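Local coordinates for protein M32 carboxypeptidase (Chitinophagaceae bacterium, PDB 7A03) that probably removes amino acids one at a time from the C-terminal end of peptides, as a metal-dependent carboxypeptidase of the M32 family, at residues A[256-261]-A[323-328]; A[316-321]-A[330-335]; A[353-358]-A[490-495]. All coordinates share one frame; numbering follows the deposited sequence. Where two conformers were deposited one is given.

Interaction 1: residues A[256-261]-A[323-328]; sequences NDFSNM and ALFPEQ
Phe258 turns its ring anti to the backbone N (chi1 -171°), whereas Phe325 holds its own anti to the carbonyl carbon (chi1 -63°), and these two settings send the benzyl groups toward each other. With the CA atoms of the nearest pair, Phe258 and Gln328, 10.1 Å apart, the rings do the touching: CE1 of Phe258 comes to 3.7 Å from CE2 of Phe325. The ring planes stand at 71° with centroids 5.6 Å apart, an oblique aromatic pair. Both residues are buried. Leu324 CG lies over one face of the Phe325 ring, offset toward its rim.

Each phenylalanine sits at a helix boundary. Asp257 is the N-cap of helix 258-277, its OD1 accepting from Ser259 N at 3.0 Å from above the carboxylate plane. Phe325 leaves helical geometry after helix 311-324 and is itself the N-cap residue of the short helix 326-329. Phe206 meets both rings, edge-to-face in the case of Phe325. Helix 208-222 also packs here, with Leu214 against Phe258 and Lys210 against Phe325, and the pair thereby joins the start of helix 258-277 to the junction between helices 311-324 and 326-329.

Interaction 2: residues A[316-321]-A[330-335]; sequences FQYPRI and GNVSLQ
Tyr318 dominates this contact, reaching from helix 311-324 across to Val332 and Leu334 on the returning chain. In sequence order, Gln317 comes first and its end leads away from the segment 330-335; its NE2 bonds to Gln221 of helix 208-222 and to Tyr452. One residue on, Tyr318 sets CG anti to its own N (chi1 -169°), and this carries the ring over to the segment 330-335. Close to the helix, CB of Tyr318 packs against CD1 of Leu334 at 3.7 Å, the two side chains running past each other in opposite directions. Farther along, CD2 of Tyr318 lies 3.7 Å from Leu334 CA, so the ring rests against backbone as well as side chain.

At the end of the tyrosine, OH donates to Val332 O over 2.7 Å. The acceptor lies at the edge of the ring, in its plane, yet the hydroxyl stands well above the plane of the carbonyl (58° out of it) and off its lone pairs. Val332 CB is also near, 3.3 Å from Tyr318 OH, and the valine side chain crosses the tyrosine at about a right angle. The bond gives the hydroxyl of this buried side chain a main-chain partner. Pro319 follows, and the helix is kinked there, where the proline nitrogen, having no hydrogen to give, makes no bond to the preceding turn. Ile321, a turn beyond Tyr318, packs on Leu329.

Phe337 adds a second ring beside Tyr318. Helices 311-324 and 334-341 of this largely helical M32 fold are joined by a compact connection that includes the short helix 326-329, and Tyr318 bonds to the carbonyl just ahead of Ser333, the N-cap of the second helix.

Interaction 3: residues A[353-358]-A[490-495]; sequences ADEITY and LDYAAG
An Asx turn at Asp354, leading into helix 358-374, presents Glu355 and Ile356 to the C-terminal helix 486-497 of this largely helical M32 peptidase. Across the contact, Tyr492 OH donates to Glu355 OE1 at 2.7 Å. The hydroxyl meets the syn side of that oxygen, 16° out of the carboxylate plane, while OE1 lies in the plane of the tyrosine ring at its edge. The two side chains come from opposite directions, with carboxylate and ring planes 69° apart. Glu355 begins with CG between its backbone N and carbonyl carbon (chi1 73°) and then extends, bringing the carboxylate to the tyrosine.

Lys496, one turn along the same helix, forms a salt bridge with Glu355 OE2 and also bonds to Tyr492 OH, so carboxylate, phenol and ammonium hold one another; the lysine would be expected to favour a negative charge on the glutamate. A glutamine in place of Glu355 would probably leave Lys496 without its charged mate and weaken the three-way grip.

The turn itself is fixed by Asp354, whose OD1 accepts from Ile356 N at 2.8 Å and from Thr357 N at 2.9 Å, both approaching from the same face of the carboxylate. Its OD2 takes Thr357 OG1. Beside the Glu355-Tyr492 bond, Ile356 packs on Leu188 of helix 170-192 and on Phe497 of the C-terminal helix, and its CD1 lies 3.6 Å from Ala493 CB.

In the fold
From the N terminus, the segment 256-261 opens interaction 1 at the start of helix 258-277, the helix that carries an HExxH pattern consistent with a metallopeptidase. The loop closes at 323-328. Before it does, interaction 2 has opened at 316-321 and it shuts only at 330-335, so the two cross along the chain, and they touch where Phe258 CE2 lies 3.8 Å from Ile321 CD1. Interaction 3 follows in series: 353-358 opens a long loop that ends at 490-495, near the C terminus. Its centre is about 24 Å from that of interaction 1. The first two join helices 258-277, 311-324 and 334-341; the third brings the C-terminal helix to the entry of helix 358-374.

Interaction 1: residues A[256-261]-A[323-328]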
loop_
_atom_site.group_PDB
_atom_site.type_symbol
_atom_site.label_atom_id
_atom_site.label_comp_id
_atom_site.label_asym_id
_atom_site.label_seq_id
_atom_site.Cartn_x
_atom_site.Cartn_y
_atom_site.Cartn_z
ATOM N N ASN A 256 5.810 16.278 -19.171
ATOM C CA ASN A 256 5.096 17.529 -18.934
ATOM C C ASN A 256 4.444 17.580 -17.560
ATOM O O ASN A 256 3.501 18.349 -17.351
ATOM C CB ASN A 256 4.057 17.781 -20.024
ATOM C CG ASN A 256 4.661 17.739 -21.412
ATOM O OD1 ASN A 256 5.527 18.546 -21.751
ATOM N ND2 ASN A 256 4.217 16.786 -22.215
ATOM N N ASP A 257 4.917 16.773 -16.620
ATOM C CA ASP A 257 4.392 16.819 -15.261
ATOM C C ASP A 257 5.483 16.303 -14.334
ATOM O O ASP A 257 5.623 15.092 -14.134
ATOM C CB ASP A 257 3.117 16.004 -15.130
ATOM C CG ASP A 257 2.447 16.199 -13.794
ATOM O OD1 ASP A 257 3.065 16.832 -12.906
ATOM O OD2 ASP A 257 1.297 15.730 -13.637
ATOM N N PHE A 258 6.236 17.233 -13.757
ATOM C CA PHE A 258 7.313 16.866 -12.862
ATOM C C PHE A 258 6.814 16.212 -11.573
ATOM O O PHE A 258 7.596 15.534 -10.898
ATOM C CB PHE A 258 8.161 18.106 -12.540
ATOM C CG PHE A 258 9.417 17.791 -11.794
ATOM C CD1 PHE A 258 10.479 17.157 -12.430
ATOM C CD2 PHE A 258 9.546 18.109 -10.452
ATOM C CE1 PHE A 258 11.645 16.859 -11.730
ATOM C CE2 PHE A 258 10.711 17.816 -9.753
ATOM C CZ PHE A 258 11.759 17.192 -10.395
ATOM N N SER A 259 5.535 16.386 -11.222
ATOM C CA SER A 259 5.001 15.811 -9.983
ATOM C C SER A 259 5.000 14.288 -9.992
ATOM O O SER A 259 4.921 13.660 -8.931
ATOM C CB SER A 259 3.562 16.286 -9.766
ATOM O OG SER A 259 3.487 17.698 -9.725
ATOM N N ASN A 260 5.094 13.676 -11.161
ATOM C CA ASN A 260 4.828 12.246 -11.279
ATOM C C ASN A 260 6.028 11.418 -10.831
ATOM O O ASN A 260 6.017 10.804 -9.754
ATOM C CB ASN A 260 4.420 11.931 -12.721
ATOM C CG ASN A 260 3.780 10.571 -12.870
ATOM O OD1 ASN A 260 4.223 9.589 -12.277
ATOM N ND2 ASN A 260 2.737 10.502 -13.693
ATOM N N MET A 261 7.073 11.404 -11.653
ATOM C CA MET A 261 8.115 10.400 -11.498
ATOM C C MET A 261 8.844 10.517 -10.172
ATOM O O MET A 261 9.101 9.500 -9.519
ATOM C CB MET A 261 9.110 10.473 -12.653
ATOM C CG MET A 261 10.108 9.331 -12.653
ATOM S SD MET A 261 11.824 9.839 -12.982
ATOM C CE MET A 261 12.160 10.858 -11.536
ATOM N N ALA A 323 19.584 23.072 -10.705
ATOM C CA ALA A 323 20.718 22.921 -11.612
ATOM C C ALA A 323 20.404 21.953 -12.740
ATOM O O ALA A 323 20.910 22.115 -13.864
ATOM C CB ALA A 323 21.930 22.421 -10.826
ATOM N N LEU A 324 19.591 20.934 -12.454
ATOM C CA LEU A 324 19.227 19.961 -13.474
ATOM C C LEU A 324 18.230 20.531 -14.484
ATOM O O LEU A 324 18.288 20.196 -15.675
ATOM C CB LEU A 324 18.642 18.731 -12.790
ATOM C CG LEU A 324 18.402 17.504 -13.641
ATOM C CD1 LEU A 324 19.688 17.161 -14.395
ATOM C CD2 LEU A 324 17.985 16.379 -12.731
ATOM N N PHE A 325 17.302 21.378 -14.032
ATOM C CA PHE A 325 16.218 21.901 -14.872
ATOM C C PHE A 325 16.164 23.426 -14.775
ATOM O O PHE A 325 15.142 24.005 -14.388
ATOM C CB PHE A 325 14.880 21.297 -14.440
ATOM C CG PHE A 325 14.797 19.799 -14.613
ATOM C CD1 PHE A 325 14.726 19.252 -15.875
ATOM C CD2 PHE A 325 14.773 18.950 -13.516
ATOM C CE1 PHE A 325 14.632 17.874 -16.052
ATOM C CE2 PHE A 325 14.688 17.572 -13.685
ATOM C CZ PHE A 325 14.621 17.038 -14.960
ATOM N N PRO A 326 17.245 24.120 -15.135
ATOM C CA PRO A 326 17.274 25.568 -14.881
ATOM C C PRO A 326 16.273 26.355 -15.708
ATOM O O PRO A 326 15.784 27.389 -15.233
ATOM C CB PRO A 326 18.723 25.958 -15.199
ATOM C CG PRO A 326 19.145 24.969 -16.199
ATOM C CD PRO A 326 18.464 23.661 -15.825
ATOM N N GLU A 327 15.928 25.890 -16.915
ATOM C CA GLU A 327 14.947 26.615 -17.717
ATOM C C GLU A 327 13.541 26.499 -17.146
ATOM O O GLU A 327 12.688 27.341 -17.434
ATOM C CB GLU A 327 14.976 26.153 -19.174
ATOM C CG GLU A 327 14.180 27.063 -20.094
ATOM C CD GLU A 327 14.480 26.847 -21.562
ATOM O OE1 GLU A 327 15.676 26.831 -21.931
ATOM O OE2 GLU A 327 13.513 26.707 -22.345
ATOM N N GLN A 328 13.284 25.483 -16.326
ATOM C CA GLN A 328 11.970 25.300 -15.731
ATOM C C GLN A 328 11.893 25.836 -14.311
ATOM O O GLN A 328 10.838 26.325 -13.898
ATOM C CB GLN A 328 11.615 23.805 -15.718
ATOM C CG GLN A 328 11.436 23.187 -17.112
ATOM C CD GLN A 328 12.755 22.987 -17.846
ATOM O OE1 GLN A 328 13.777 22.606 -17.247
ATOM N NE2 GLN A 328 12.749 23.272 -19.149
#

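Interaction 2: residues A[316-321]-A[330-335]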
loop_
_atom_site.group_PDB
_atom_site.type_symbol
_atom_site.label_atom_id
_atom_site.label_comp_id
_atom_site.label_asym_id
_atom_site.label_seq_id
_atom_site.Cartn_x
_atom_site.Cartn_y
_atom_site.Cartn_z
ATOM N N PHE A 316 18.176 20.818 0.799
ATOM C CA PHE A 316 19.305 20.225 0.099
ATOM C C PHE A 316 18.971 19.884 -1.346
ATOM O O PHE A 316 19.775 20.151 -2.253
ATOM C CB PHE A 316 19.768 18.969 0.850
ATOM C CG PHE A 316 20.883 18.222 0.170
ATOM C CD1 PHE A 316 22.203 18.596 0.378
ATOM C CD2 PHE A 316 20.621 17.134 -0.647
ATOM C CE1 PHE A 316 23.232 17.911 -0.225
ATOM C CE2 PHE A 316 21.655 16.439 -1.269
ATOM C CZ PHE A 316 22.968 16.832 -1.050
ATOM N N GLN A 317 17.801 19.293 -1.597
ATOM C CA GLN A 317 17.535 18.803 -2.945
ATOM C C GLN A 317 17.166 19.905 -3.939
ATOM O O GLN A 317 17.445 19.767 -5.133
ATOM C CB GLN A 317 16.474 17.700 -2.928
ATOM C CG GLN A 317 16.928 16.397 -2.271
ATOM C CD GLN A 317 17.982 15.637 -3.077
ATOM O OE1 GLN A 317 18.249 15.951 -4.244
ATOM N NE2 GLN A 317 18.567 14.628 -2.458
ATOM N N TYR A 318 16.548 21.001 -3.498
ATOM C CA TYR A 318 16.057 21.983 -4.462
ATOM C C TYR A 318 17.156 22.608 -5.309
ATOM O O TYR A 318 16.991 22.654 -6.539
ATOM C CB TYR A 318 15.127 23.024 -3.817
ATOM C CG TYR A 318 14.448 23.847 -4.893
ATOM C CD1 TYR A 318 13.612 23.236 -5.818
ATOM C CD2 TYR A 318 14.682 25.221 -5.021
ATOM C CE1 TYR A 318 13.016 23.953 -6.836
ATOM C CE2 TYR A 318 14.073 25.953 -6.034
ATOM C CZ TYR A 318 13.239 25.310 -6.933
ATOM O OH TYR A 318 12.624 25.984 -7.966
ATOM N N PRO A 319 18.266 23.111 -4.756
ATOM C CA PRO A 319 19.305 23.666 -5.639
ATOM C C PRO A 319 19.817 22.648 -6.642
ATOM O O PRO A 319 20.130 23.006 -7.791
ATOM C CB PRO A 319 20.399 24.123 -4.662
ATOM C CG PRO A 319 19.721 24.220 -3.333
ATOM C CD PRO A 319 18.643 23.198 -3.333
ATOM N N ARG A 320 19.848 21.367 -6.258
ATOM C CA ARG A 320 20.306 20.334 -7.180
ATOM C C ARG A 320 19.338 20.156 -8.352
ATOM O O ARG A 320 19.756 20.075 -9.518
ATOM C CB ARG A 320 20.540 19.027 -6.430
ATOM C CG ARG A 320 21.566 19.123 -5.306
ATOM C CD ARG A 320 21.635 17.824 -4.476
ATOM N NE ARG A 320 22.081 16.650 -5.235
ATOM C CZ ARG A 320 23.355 16.333 -5.444
ATOM N NH1 ARG A 320 24.321 17.095 -4.956
ATOM N NH2 ARG A 320 23.660 15.241 -6.138
ATOM N N ILE A 321 18.030 20.099 -8.076
ATOM C CA ILE A 321 17.107 19.941 -9.195
ATOM C C ILE A 321 16.982 21.230 -9.999
ATOM O O ILE A 321 16.665 21.186 -11.191
ATOM C CB ILE A 321 15.734 19.322 -8.846
ATOM C CG1 ILE A 321 14.885 20.290 -8.036
ATOM C CG2 ILE A 321 15.879 17.958 -8.172
ATOM C CD1 ILE A 321 13.402 19.925 -8.090
ATOM N N GLY A 330 14.659 27.765 -12.692
ATOM C CA GLY A 330 15.673 28.742 -12.326
ATOM C C GLY A 330 15.123 30.046 -11.794
ATOM O O GLY A 330 15.831 30.759 -11.072
ATOM N N ASN A 331 13.874 30.374 -12.127
ATOM C CA ASN A 331 13.198 31.547 -11.591
ATOM C C ASN A 331 12.090 31.178 -10.602
ATOM O O ASN A 331 11.160 31.965 -10.410
ATOM C CB ASN A 331 12.663 32.421 -12.730
ATOM C CG ASN A 331 11.541 31.753 -13.505
ATOM O OD1 ASN A 331 11.418 30.526 -13.507
ATOM N ND2 ASN A 331 10.723 32.556 -14.178
ATOM N N VAL A 332 12.174 29.997 -9.977
ATOM C CA VAL A 332 11.200 29.508 -8.999
ATOM C C VAL A 332 11.914 29.336 -7.660
ATOM O O VAL A 332 12.953 28.673 -7.594
ATOM C CB VAL A 332 10.577 28.171 -9.450
ATOM C CG1 VAL A 332 9.547 27.681 -8.423
ATOM C CG2 VAL A 332 9.941 28.304 -10.829
ATOM N N SER A 333 11.357 29.921 -6.589
ATOM C CA SER A 333 12.055 29.873 -5.306
ATOM C C SER A 333 11.787 28.561 -4.586
ATOM O O SER A 333 10.855 27.825 -4.909
ATOM C CB SER A 333 11.590 30.983 -4.355
ATOM O OG SER A 333 10.223 30.834 -3.991
ATOM N N LEU A 334 12.610 28.290 -3.571
ATOM C CA LEU A 334 12.403 27.087 -2.770
ATOM C C LEU A 334 10.996 27.055 -2.177
ATOM O O LEU A 334 10.322 26.019 -2.227
ATOM C CB LEU A 334 13.466 26.984 -1.672
ATOM C CG LEU A 334 13.237 25.975 -0.542
ATOM C CD1 LEU A 334 13.213 24.568 -1.068
ATOM C CD2 LEU A 334 14.300 26.140 0.575
ATOM N N GLN A 335 10.535 28.186 -1.633
ATOM C CA GLN A 335 9.202 28.255 -1.039
ATOM C C GLN A 335 8.103 28.012 -2.067
ATOM O O GLN A 335 7.131 27.297 -1.786
ATOM C CB GLN A 335 8.999 29.611 -0.354
ATOM C CG GLN A 335 9.370 29.615 1.109
ATOM C CD GLN A 335 8.562 28.610 1.907
ATOM O OE1 GLN A 335 7.376 28.412 1.657
ATOM N NE2 GLN A 335 9.209 27.953 2.855
#

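Interaction 3: residues A[353-358]-A[490-495]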
loop_
_atom_site.group_PDB
_atom_site.type_symbol
_atom_site.label_atom_id
_atom_site.label_comp_id
_atom_site.label_asym_id
_atom_site.label_seq_id
_atom_site.Cartn_x
_atom_site.Cartn_y
_atom_site.Cartn_z
ATOM N N ALA A 353 -5.215 12.029 -5.678
ATOM C CA ALA A 353 -5.510 12.932 -4.578
ATOM C C ALA A 353 -4.263 13.274 -3.764
ATOM O O ALA A 353 -3.358 12.455 -3.587
ATOM C CB ALA A 353 -6.560 12.295 -3.664
ATOM N N ASP A 354 -4.235 14.504 -3.256
ATOM C CA ASP A 354 -3.192 14.914 -2.330
ATOM C C ASP A 354 -3.328 14.154 -1.005
ATOM O O ASP A 354 -4.353 13.522 -0.711
ATOM C CB ASP A 354 -3.340 16.396 -2.026
ATOM C CG ASP A 354 -4.677 16.706 -1.390
ATOM O OD1 ASP A 354 -4.796 16.619 -0.146
ATOM O OD2 ASP A 354 -5.618 17.006 -2.148
ATOM N N GLU A 355 -2.293 14.262 -0.170
ATOM C CA GLU A 355 -2.218 13.469 1.059
ATOM C C GLU A 355 -3.260 13.850 2.113
ATOM O O GLU A 355 -3.377 13.137 3.119
ATOM C CB GLU A 355 -0.804 13.516 1.665
ATOM C CG GLU A 355 -0.453 14.841 2.316
ATOM C CD GLU A 355 0.987 14.897 2.836
ATOM O OE1 GLU A 355 1.455 13.925 3.481
ATOM O OE2 GLU A 355 1.639 15.935 2.603
ATOM N N ILE A 356 -4.003 14.943 1.941
ATOM C CA ILE A 356 -5.053 15.273 2.902
ATOM C C ILE A 356 -6.365 14.682 2.417
ATOM O O ILE A 356 -6.971 13.838 3.092
ATOM C CB ILE A 356 -5.186 16.789 3.143
ATOM C CG1 ILE A 356 -3.856 17.364 3.633
ATOM C CG2 ILE A 356 -6.304 17.076 4.129
ATOM C CD1 ILE A 356 -3.367 16.745 4.926
ATOM N N THR A 357 -6.808 15.119 1.238
ATOM C CA THR A 357 -8.092 14.655 0.728
ATOM C C THR A 357 -8.101 13.155 0.459
ATOM O O THR A 357 -9.181 12.553 0.483
ATOM C CB THR A 357 -8.476 15.422 -0.542
ATOM O OG1 THR A 357 -7.493 15.173 -1.556
ATOM C CG2 THR A 357 -8.582 16.910 -0.261
ATOM N N TYR A 358 -6.930 12.544 0.221
ATOM C CA TYR A 358 -6.856 11.099 -0.008
ATOM C C TYR A 358 -7.681 10.323 1.014
ATOM O O TYR A 358 -8.393 9.366 0.668
ATOM C CB TYR A 358 -5.394 10.637 0.074
ATOM C CG TYR A 358 -5.169 9.205 -0.381
ATOM C CD1 TYR A 358 -5.306 8.138 0.509
ATOM C CD2 TYR A 358 -4.822 8.924 -1.693
ATOM C CE1 TYR A 358 -5.122 6.836 0.100
ATOM C CE2 TYR A 358 -4.623 7.625 -2.117
ATOM C CZ TYR A 358 -4.769 6.587 -1.214
ATOM O OH TYR A 358 -4.577 5.283 -1.620
ATOM N N LEU A 490 -2.218 14.283 12.186
ATOM C CA LEU A 490 -2.824 15.607 12.235
ATOM C C LEU A 490 -1.770 16.671 12.509
ATOM O O LEU A 490 -1.745 17.711 11.846
ATOM C CB LEU A 490 -3.948 15.669 13.267
ATOM C CG LEU A 490 -4.654 17.033 13.370
ATOM C CD1 LEU A 490 -5.216 17.446 12.025
ATOM C CD2 LEU A 490 -5.743 17.051 14.438
ATOM N N ASP A 491 -0.895 16.429 13.489
ATOM C CA ASP A 491 0.099 17.445 13.840
ATOM C C ASP A 491 1.063 17.673 12.686
ATOM O O ASP A 491 1.444 18.819 12.402
ATOM C CB ASP A 491 0.883 17.055 15.097
ATOM C CG ASP A 491 0.021 17.008 16.345
ATOM O OD1 ASP A 491 -1.151 17.437 16.284
ATOM O OD2 ASP A 491 0.542 16.544 17.384
ATOM N N TYR A 492 1.427 16.598 11.987
ATOM C CA TYR A 492 2.295 16.720 10.822
ATOM C C TYR A 492 1.622 17.537 9.718
ATOM O O TYR A 492 2.233 18.442 9.119
ATOM C CB TYR A 492 2.622 15.295 10.343
ATOM C CG TYR A 492 2.874 15.148 8.855
ATOM C CD1 TYR A 492 4.079 15.556 8.298
ATOM C CD2 TYR A 492 1.919 14.575 8.018
ATOM C CE1 TYR A 492 4.319 15.433 6.944
ATOM C CE2 TYR A 492 2.156 14.445 6.655
ATOM C CZ TYR A 492 3.357 14.879 6.135
ATOM O OH TYR A 492 3.608 14.746 4.794
ATOM N N ALA A 493 0.338 17.268 9.476
ATOM C CA ALA A 493 -0.386 17.935 8.399
ATOM C C ALA A 493 -0.676 19.391 8.736
ATOM O O ALA A 493 -0.510 20.277 7.892
ATOM C CB ALA A 493 -1.694 17.185 8.140
ATOM N N ALA A 494 -1.161 19.650 9.949
ATOM C CA ALA A 494 -1.387 21.019 10.391
ATOM C C ALA A 494 -0.093 21.818 10.372
ATOM O O ALA A 494 -0.080 22.972 9.934
ATOM C CB ALA A 494 -2.013 21.024 11.787
ATOM N N GLY A 495 1.015 21.217 10.825
ATOM C CA GLY A 495 2.277 21.934 10.821
ATOM C C GLY A 495 2.707 22.344 9.429
ATOM O O GLY A 495 3.289 23.418 9.238
#